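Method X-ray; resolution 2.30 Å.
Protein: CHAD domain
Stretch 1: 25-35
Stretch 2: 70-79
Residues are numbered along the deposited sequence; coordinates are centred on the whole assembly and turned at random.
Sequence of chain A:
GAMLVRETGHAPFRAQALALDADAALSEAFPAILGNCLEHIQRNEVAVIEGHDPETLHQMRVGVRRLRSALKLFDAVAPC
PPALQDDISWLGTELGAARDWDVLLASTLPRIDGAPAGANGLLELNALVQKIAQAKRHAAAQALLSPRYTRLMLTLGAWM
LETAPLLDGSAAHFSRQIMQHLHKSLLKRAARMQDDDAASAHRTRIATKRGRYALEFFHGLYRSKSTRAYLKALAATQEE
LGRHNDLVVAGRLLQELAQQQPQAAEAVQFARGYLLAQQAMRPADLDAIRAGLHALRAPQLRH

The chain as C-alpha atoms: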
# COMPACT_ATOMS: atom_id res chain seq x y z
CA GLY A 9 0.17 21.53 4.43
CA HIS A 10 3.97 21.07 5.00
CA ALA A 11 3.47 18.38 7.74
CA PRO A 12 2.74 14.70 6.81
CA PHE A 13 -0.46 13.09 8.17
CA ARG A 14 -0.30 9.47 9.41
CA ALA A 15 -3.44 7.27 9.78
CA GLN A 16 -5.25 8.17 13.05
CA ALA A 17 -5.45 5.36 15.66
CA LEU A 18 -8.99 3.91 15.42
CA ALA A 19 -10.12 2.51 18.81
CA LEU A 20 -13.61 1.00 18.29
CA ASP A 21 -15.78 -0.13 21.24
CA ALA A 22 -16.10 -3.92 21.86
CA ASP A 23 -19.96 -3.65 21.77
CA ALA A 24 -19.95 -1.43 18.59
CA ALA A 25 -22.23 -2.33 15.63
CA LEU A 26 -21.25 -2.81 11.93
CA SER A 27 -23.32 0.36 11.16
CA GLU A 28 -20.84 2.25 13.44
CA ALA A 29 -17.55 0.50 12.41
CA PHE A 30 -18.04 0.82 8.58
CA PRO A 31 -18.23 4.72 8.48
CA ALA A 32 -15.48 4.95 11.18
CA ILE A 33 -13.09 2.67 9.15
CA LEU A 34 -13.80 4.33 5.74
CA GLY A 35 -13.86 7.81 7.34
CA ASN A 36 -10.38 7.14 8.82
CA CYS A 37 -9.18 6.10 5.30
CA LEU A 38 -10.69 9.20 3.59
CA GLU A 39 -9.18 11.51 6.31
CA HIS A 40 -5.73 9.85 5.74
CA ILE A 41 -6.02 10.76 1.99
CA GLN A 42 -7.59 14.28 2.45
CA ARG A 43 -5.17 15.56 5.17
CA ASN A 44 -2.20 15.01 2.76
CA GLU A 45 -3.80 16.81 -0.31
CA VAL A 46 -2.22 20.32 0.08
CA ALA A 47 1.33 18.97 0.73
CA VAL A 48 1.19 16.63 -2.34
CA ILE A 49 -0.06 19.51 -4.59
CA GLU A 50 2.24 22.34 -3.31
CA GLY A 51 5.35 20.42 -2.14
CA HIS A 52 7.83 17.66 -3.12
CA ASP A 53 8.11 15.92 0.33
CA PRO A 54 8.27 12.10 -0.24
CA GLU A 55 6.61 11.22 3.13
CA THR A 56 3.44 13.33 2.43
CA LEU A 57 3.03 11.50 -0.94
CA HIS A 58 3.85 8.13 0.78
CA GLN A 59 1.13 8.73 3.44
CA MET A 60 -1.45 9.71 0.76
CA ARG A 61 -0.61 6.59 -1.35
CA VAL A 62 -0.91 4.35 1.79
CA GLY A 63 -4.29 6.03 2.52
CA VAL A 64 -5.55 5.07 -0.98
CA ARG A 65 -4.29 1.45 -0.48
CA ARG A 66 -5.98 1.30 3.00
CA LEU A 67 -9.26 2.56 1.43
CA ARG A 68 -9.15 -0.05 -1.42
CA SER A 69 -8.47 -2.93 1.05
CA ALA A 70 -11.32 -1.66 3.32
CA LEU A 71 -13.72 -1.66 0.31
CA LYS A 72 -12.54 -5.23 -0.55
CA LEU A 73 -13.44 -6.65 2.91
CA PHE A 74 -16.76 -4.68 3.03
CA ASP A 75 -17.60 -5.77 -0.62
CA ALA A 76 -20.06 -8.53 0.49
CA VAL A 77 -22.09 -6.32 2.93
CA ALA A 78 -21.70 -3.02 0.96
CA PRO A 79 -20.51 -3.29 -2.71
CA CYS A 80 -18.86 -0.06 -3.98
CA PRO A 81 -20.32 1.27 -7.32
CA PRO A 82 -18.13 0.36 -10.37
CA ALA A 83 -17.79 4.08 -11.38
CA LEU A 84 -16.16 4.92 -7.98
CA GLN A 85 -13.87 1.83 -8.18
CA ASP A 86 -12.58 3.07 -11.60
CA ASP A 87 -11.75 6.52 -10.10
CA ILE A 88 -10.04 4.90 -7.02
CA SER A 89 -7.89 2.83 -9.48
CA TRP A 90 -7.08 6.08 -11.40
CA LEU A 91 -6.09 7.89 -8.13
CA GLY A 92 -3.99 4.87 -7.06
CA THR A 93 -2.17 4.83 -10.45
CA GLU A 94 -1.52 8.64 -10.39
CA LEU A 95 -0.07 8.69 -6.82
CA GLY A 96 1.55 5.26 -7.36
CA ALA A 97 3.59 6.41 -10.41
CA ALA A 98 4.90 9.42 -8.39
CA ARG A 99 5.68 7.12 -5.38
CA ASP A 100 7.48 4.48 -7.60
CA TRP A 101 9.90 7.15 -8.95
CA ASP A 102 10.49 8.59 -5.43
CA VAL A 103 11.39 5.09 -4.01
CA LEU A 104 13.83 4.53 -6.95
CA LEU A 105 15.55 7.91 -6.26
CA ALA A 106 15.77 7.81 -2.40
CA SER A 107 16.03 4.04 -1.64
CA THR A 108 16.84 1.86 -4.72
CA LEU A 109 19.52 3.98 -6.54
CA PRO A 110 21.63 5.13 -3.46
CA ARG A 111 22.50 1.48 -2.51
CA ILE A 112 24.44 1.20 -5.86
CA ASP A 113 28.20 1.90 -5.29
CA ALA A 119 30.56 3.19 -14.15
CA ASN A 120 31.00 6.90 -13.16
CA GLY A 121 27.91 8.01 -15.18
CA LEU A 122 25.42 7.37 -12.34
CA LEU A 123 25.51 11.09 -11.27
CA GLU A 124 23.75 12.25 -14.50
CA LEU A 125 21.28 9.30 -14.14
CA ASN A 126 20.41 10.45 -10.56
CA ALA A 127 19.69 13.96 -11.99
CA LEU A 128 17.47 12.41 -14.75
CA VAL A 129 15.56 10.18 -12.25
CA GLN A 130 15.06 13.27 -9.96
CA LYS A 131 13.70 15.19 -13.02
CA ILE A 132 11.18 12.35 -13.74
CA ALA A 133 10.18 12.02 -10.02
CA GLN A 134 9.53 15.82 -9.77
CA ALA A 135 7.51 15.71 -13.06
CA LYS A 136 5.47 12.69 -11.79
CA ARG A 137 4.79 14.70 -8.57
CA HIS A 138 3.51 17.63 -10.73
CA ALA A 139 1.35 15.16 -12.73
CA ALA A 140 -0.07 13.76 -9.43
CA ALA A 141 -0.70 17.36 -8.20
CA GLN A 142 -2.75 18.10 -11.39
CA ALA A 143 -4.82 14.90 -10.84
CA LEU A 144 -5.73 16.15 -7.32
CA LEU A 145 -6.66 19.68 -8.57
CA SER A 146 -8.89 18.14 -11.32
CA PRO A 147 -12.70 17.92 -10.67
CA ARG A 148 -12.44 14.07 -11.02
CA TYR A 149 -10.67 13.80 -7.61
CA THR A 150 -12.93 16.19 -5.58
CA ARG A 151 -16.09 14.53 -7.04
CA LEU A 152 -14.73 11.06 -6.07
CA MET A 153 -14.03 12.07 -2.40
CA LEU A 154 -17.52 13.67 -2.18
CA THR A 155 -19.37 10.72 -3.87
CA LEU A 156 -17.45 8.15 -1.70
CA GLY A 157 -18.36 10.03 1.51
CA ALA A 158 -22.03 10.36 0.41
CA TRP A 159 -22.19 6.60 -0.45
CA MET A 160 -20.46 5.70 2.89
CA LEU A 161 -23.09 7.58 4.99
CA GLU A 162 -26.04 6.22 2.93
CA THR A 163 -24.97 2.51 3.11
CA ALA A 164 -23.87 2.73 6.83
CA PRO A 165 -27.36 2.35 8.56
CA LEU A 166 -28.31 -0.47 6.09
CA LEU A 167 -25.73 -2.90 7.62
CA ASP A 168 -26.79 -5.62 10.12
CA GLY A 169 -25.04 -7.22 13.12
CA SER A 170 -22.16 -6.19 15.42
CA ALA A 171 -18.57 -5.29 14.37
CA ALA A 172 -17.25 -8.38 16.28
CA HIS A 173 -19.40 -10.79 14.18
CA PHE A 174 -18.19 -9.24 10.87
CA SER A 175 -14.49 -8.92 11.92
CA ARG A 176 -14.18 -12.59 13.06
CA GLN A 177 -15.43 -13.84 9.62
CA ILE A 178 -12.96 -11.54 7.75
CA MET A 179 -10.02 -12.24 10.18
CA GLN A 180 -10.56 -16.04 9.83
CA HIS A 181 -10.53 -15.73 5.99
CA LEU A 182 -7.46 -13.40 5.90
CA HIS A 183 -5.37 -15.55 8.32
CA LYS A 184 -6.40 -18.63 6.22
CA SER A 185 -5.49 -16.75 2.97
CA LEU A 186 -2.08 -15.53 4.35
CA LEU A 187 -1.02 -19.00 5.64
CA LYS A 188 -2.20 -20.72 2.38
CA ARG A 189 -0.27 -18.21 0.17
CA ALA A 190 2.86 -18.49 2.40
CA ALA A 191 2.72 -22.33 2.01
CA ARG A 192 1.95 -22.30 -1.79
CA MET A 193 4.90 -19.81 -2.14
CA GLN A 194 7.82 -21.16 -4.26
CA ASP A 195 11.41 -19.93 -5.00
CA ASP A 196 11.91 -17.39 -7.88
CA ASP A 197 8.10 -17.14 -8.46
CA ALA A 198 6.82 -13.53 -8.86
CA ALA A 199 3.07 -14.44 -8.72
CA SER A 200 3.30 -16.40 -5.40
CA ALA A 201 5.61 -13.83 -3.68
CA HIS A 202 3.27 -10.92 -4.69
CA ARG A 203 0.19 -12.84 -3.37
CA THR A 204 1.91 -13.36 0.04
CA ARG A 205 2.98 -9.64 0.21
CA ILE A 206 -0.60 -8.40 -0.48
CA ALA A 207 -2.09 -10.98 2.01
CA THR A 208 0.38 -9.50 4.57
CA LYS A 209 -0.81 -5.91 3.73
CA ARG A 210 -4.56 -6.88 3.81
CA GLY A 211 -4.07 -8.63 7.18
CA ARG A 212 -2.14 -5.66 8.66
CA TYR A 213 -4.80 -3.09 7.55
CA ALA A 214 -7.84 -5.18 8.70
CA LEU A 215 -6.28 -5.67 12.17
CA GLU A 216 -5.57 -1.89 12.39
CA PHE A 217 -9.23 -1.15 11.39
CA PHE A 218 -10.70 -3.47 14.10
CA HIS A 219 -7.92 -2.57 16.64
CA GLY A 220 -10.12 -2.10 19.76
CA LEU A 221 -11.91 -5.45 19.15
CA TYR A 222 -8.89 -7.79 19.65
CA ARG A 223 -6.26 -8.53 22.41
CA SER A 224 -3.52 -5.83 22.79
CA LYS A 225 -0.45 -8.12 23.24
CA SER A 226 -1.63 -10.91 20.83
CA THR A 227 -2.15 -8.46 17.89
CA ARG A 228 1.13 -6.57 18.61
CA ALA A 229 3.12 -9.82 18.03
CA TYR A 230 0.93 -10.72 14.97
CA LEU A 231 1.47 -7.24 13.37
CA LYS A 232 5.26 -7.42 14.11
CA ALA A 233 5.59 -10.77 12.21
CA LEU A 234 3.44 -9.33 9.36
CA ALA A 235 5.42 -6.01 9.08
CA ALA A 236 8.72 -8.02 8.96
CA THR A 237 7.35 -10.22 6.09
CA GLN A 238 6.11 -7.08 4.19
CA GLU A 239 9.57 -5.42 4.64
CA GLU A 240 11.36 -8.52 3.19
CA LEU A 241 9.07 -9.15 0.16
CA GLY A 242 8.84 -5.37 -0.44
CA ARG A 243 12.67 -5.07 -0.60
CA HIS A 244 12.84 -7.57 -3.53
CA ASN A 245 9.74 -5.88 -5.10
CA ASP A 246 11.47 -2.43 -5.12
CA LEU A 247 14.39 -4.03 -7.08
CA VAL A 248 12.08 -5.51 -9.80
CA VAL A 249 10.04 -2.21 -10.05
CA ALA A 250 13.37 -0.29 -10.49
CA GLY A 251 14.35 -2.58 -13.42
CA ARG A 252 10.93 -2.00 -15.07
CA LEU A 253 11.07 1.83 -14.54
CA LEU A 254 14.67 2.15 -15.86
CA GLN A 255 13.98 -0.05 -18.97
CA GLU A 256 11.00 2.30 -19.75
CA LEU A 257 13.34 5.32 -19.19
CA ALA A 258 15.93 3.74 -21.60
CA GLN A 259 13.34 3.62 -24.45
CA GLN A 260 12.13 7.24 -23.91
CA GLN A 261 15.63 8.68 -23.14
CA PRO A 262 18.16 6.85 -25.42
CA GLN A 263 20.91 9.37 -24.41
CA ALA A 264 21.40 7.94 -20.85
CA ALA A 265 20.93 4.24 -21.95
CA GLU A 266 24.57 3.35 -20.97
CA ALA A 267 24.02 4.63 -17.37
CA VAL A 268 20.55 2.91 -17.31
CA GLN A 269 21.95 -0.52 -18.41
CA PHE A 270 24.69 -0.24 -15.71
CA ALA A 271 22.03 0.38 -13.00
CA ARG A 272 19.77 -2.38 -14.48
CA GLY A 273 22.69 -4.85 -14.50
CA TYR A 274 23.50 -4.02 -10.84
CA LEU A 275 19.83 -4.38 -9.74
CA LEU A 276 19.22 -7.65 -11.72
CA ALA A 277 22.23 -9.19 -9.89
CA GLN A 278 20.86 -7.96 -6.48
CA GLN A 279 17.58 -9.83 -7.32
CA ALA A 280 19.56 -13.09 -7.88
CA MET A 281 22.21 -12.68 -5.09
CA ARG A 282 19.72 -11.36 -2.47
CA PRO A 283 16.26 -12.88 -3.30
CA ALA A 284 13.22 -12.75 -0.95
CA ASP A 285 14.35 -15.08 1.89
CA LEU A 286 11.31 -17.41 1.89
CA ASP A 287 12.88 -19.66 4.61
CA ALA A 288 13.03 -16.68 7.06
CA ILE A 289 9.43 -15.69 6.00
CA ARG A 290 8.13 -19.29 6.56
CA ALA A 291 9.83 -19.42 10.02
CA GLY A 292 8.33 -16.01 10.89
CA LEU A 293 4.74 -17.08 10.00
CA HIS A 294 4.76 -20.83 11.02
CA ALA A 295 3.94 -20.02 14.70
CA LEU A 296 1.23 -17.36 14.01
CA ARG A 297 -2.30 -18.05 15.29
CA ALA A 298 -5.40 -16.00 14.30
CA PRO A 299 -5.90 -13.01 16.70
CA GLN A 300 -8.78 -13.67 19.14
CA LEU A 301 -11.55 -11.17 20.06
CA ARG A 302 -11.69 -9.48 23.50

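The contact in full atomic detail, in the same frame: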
# COMPACT_ATOMS: atom_id res chain seq x y z
N ALA A 25 -21.54 -1.69 16.75
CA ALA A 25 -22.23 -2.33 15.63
C ALA A 25 -21.49 -2.11 14.31
O ALA A 25 -20.62 -1.24 14.23
CB ALA A 25 -23.65 -1.79 15.52
N LEU A 26 -21.83 -2.91 13.27
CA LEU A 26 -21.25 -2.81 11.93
C LEU A 26 -21.62 -1.47 11.28
O LEU A 26 -20.82 -0.91 10.53
CB LEU A 26 -21.68 -4.01 11.05
CG LEU A 26 -21.10 -4.11 9.62
CD1 LEU A 26 -19.59 -4.25 9.62
CD2 LEU A 26 -21.72 -5.27 8.87
N SER A 27 -22.81 -0.93 11.62
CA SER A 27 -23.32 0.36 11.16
C SER A 27 -22.50 1.54 11.72
O SER A 27 -22.62 2.66 11.22
CB SER A 27 -24.80 0.51 11.52
OG SER A 27 -24.99 0.62 12.92
N GLU A 28 -21.69 1.27 12.77
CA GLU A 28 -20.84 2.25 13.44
C GLU A 28 -19.38 2.10 13.01
O GLU A 28 -18.68 3.10 12.85
CB GLU A 28 -20.95 2.11 14.97
CG GLU A 28 -22.33 2.43 15.52
CD GLU A 28 -22.56 2.13 16.99
OE1 GLU A 28 -22.01 1.13 17.50
OE2 GLU A 28 -23.31 2.89 17.64
N ALA A 29 -18.92 0.84 12.81
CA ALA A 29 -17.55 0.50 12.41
C ALA A 29 -17.25 0.89 10.96
O ALA A 29 -16.21 1.51 10.72
CB ALA A 29 -17.29 -0.98 12.63
N PHE A 30 -18.14 0.53 10.02
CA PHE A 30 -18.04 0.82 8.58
C PHE A 30 -17.77 2.32 8.28
O PHE A 30 -16.78 2.59 7.60
CB PHE A 30 -19.27 0.28 7.83
CG PHE A 30 -19.43 0.63 6.37
CD1 PHE A 30 -18.87 -0.17 5.38
CD2 PHE A 30 -20.23 1.70 5.97
CE1 PHE A 30 -19.05 0.12 4.03
CE2 PHE A 30 -20.41 1.99 4.62
CZ PHE A 30 -19.83 1.20 3.66
N PRO A 31 -18.56 3.31 8.78
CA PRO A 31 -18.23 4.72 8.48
C PRO A 31 -17.00 5.22 9.24
O PRO A 31 -16.38 6.18 8.79
CB PRO A 31 -19.50 5.47 8.87
CG PRO A 31 -20.11 4.65 9.93
CD PRO A 31 -19.78 3.22 9.62
N ALA A 32 -16.65 4.58 10.37
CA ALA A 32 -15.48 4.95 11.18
C ALA A 32 -14.19 4.49 10.49
O ALA A 32 -13.21 5.23 10.49
CB ALA A 32 -15.58 4.35 12.57
N ILE A 33 -14.21 3.27 9.88
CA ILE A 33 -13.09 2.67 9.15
C ILE A 33 -12.84 3.44 7.84
O ILE A 33 -11.71 3.86 7.59
CB ILE A 33 -13.30 1.14 8.93
CG1 ILE A 33 -13.12 0.36 10.25
CG2 ILE A 33 -12.39 0.56 7.83
CD1 ILE A 33 -13.87 -0.95 10.35
N LEU A 34 -13.90 3.62 7.02
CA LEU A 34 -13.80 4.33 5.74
C LEU A 34 -13.52 5.82 5.92
O LEU A 34 -12.79 6.40 5.11
CB LEU A 34 -15.05 4.11 4.87
CG LEU A 34 -15.22 2.73 4.23
CD1 LEU A 34 -16.52 2.65 3.49
CD2 LEU A 34 -14.09 2.41 3.25
N GLY A 35 -14.07 6.41 6.98
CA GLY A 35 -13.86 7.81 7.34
C GLY A 35 -12.42 8.09 7.73
O GLY A 35 -11.88 9.14 7.40
N ALA A 70 -10.12 -1.80 2.48
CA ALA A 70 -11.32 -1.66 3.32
C ALA A 70 -12.58 -1.91 2.49
O ALA A 70 -13.50 -2.56 2.98
CB ALA A 70 -11.38 -0.27 3.95
N LEU A 71 -12.60 -1.45 1.23
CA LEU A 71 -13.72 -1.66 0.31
C LEU A 71 -13.80 -3.13 -0.14
O LEU A 71 -14.89 -3.62 -0.45
CB LEU A 71 -13.65 -0.72 -0.90
CG LEU A 71 -13.91 0.76 -0.63
CD1 LEU A 71 -13.22 1.63 -1.64
CD2 LEU A 71 -15.40 1.07 -0.61
N LYS A 72 -12.64 -3.82 -0.16
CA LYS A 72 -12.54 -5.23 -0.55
C LYS A 72 -13.14 -6.15 0.52
O LYS A 72 -13.83 -7.11 0.17
CB LYS A 72 -11.07 -5.61 -0.84
CG LYS A 72 -10.93 -6.82 -1.76
CD LYS A 72 -9.51 -6.96 -2.33
CE LYS A 72 -9.27 -6.15 -3.59
NZ LYS A 72 -10.01 -6.68 -4.76
N LEU A 73 -12.89 -5.86 1.81
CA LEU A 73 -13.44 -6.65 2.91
C LEU A 73 -14.93 -6.36 3.14
O LEU A 73 -15.68 -7.27 3.50
CB LEU A 73 -12.62 -6.54 4.22
CG LEU A 73 -12.31 -5.15 4.77
CD1 LEU A 73 -13.31 -4.75 5.85
CD2 LEU A 73 -10.92 -5.10 5.36
N PHE A 74 -15.36 -5.11 2.89
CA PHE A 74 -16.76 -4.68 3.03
C PHE A 74 -17.58 -4.93 1.75
O PHE A 74 -18.77 -4.60 1.74
CB PHE A 74 -16.84 -3.18 3.41
CG PHE A 74 -16.52 -2.80 4.84
CD1 PHE A 74 -17.24 -3.34 5.90
CD2 PHE A 74 -15.57 -1.83 5.12
CE1 PHE A 74 -16.97 -2.97 7.21
CE2 PHE A 74 -15.29 -1.46 6.44
CZ PHE A 74 -15.99 -2.04 7.48
N ASP A 75 -16.97 -5.50 0.69
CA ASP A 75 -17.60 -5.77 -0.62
C ASP A 75 -18.87 -6.63 -0.56
O ASP A 75 -19.80 -6.37 -1.32
CB ASP A 75 -16.58 -6.38 -1.60
CG ASP A 75 -17.06 -6.45 -3.03
OD1 ASP A 75 -17.10 -5.39 -3.70
OD2 ASP A 75 -17.38 -7.56 -3.50
N ALA A 76 -18.91 -7.64 0.34
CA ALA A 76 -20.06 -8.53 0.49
C ALA A 76 -21.27 -7.83 1.13
O ALA A 76 -22.39 -7.99 0.64
CB ALA A 76 -19.67 -9.76 1.30
N VAL A 77 -21.04 -7.05 2.20
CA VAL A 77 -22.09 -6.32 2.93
C VAL A 77 -22.49 -5.01 2.23
O VAL A 77 -23.67 -4.65 2.23
CB VAL A 77 -21.78 -6.10 4.43
CG1 VAL A 77 -21.87 -7.41 5.22
CG2 VAL A 77 -20.42 -5.42 4.65
N ALA A 78 -21.51 -4.30 1.64
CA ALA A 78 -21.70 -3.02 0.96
C ALA A 78 -20.82 -2.94 -0.31
O ALA A 78 -19.67 -2.50 -0.24
CB ALA A 78 -21.37 -1.88 1.91
N PRO A 79 -21.34 -3.37 -1.49
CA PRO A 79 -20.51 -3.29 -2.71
C PRO A 79 -20.42 -1.87 -3.26
O PRO A 79 -21.44 -1.20 -3.46
CB PRO A 79 -21.19 -4.26 -3.68
CG PRO A 79 -22.60 -4.36 -3.22
CD PRO A 79 -22.68 -3.92 -1.78

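Segments that pack without a hydrogen bond between them depend on the fit of their apolar side chains, and residues 25-35 and 70-79 of this CHAD domain illustrate the principle. No hydrogen bond crosses the contact; the close contacts are all between apolar side chains, and 421 Å² of surface, summed over both sides, is buried. Leu26, Phe30, Ile33 and Leu34 are buried, as are Ala70, Leu71, Phe74 and Ala78. The two segments run in opposite senses, so that Ala70 lies nearest Leu34, Phe74 nearest Phe30 and Val77 nearest Leu26.

The walk along the second stretch begins where the backbones come closest, with 6.9 Å between Ala70 CA and Leu34 CA. Ala70 directs its CA-to-CB bond toward the first helix, and its single methyl takes up little of the space between the chains. Ala70 CB meets Leu34 CD2 at 3.9 Å and Ile33 CG2 at 4.1 Å, so two branched side chains share one small partner. Leu71 sets out sideways, but its m, t rotamer brings the branched end of the side chain nearer, and Leu71 CG lies 4.2 Å from Leu34 CD2. The same methyl of Leu34 thus touches two successive residues. Lys72, by contrast, is exposed and plays no part in the contact.

Phe74 is the centre of the arrangement, with 106 Å² covered by the other stretch. Its backbone N still bonds to Ala70 O at 3.2 Å, and its CA-to-CB bond points toward the first helix. The flat ring offers different surfaces to different neighbours. Over one face comes Phe30, edge first: Phe30 CD1 approaches Phe74 CG at 3.6 Å, the ring centroids are 4.9 Å apart and the planes meet at 83°. Such a geometry sets the slightly positive hydrogens of one ring against the electron-rich face of the other. At the edge of Phe74, near the ring plane, lie two aliphatic groups, with Leu26 CD1 at 3.8 Å from Phe74 CE1 and Ile33 CD1 at 3.7 Å from Phe74 CZ. Residues from three positions of the first helix therefore converge on one aromatic side chain.

Beyond it, Asp75 and Ala76 are exposed and make no contact, and the next apolar residue to reach across is Val77. There the CA atoms of Leu26 and Val77 are 9.7 Å apart, and Val77 CG1 lies 4.2 Å from Leu26 CD2; though exposed, this short side chain offers Leu26 an apolar surface. Ala78, whose N bonds to Phe74 O at 2.8 Å, turns its methyl back toward the helix; Ala78 CB, a compact apolar group, packs 3.7 Å from Phe30 CE1. Pro79, exposed and out of reach, lies beyond the contact.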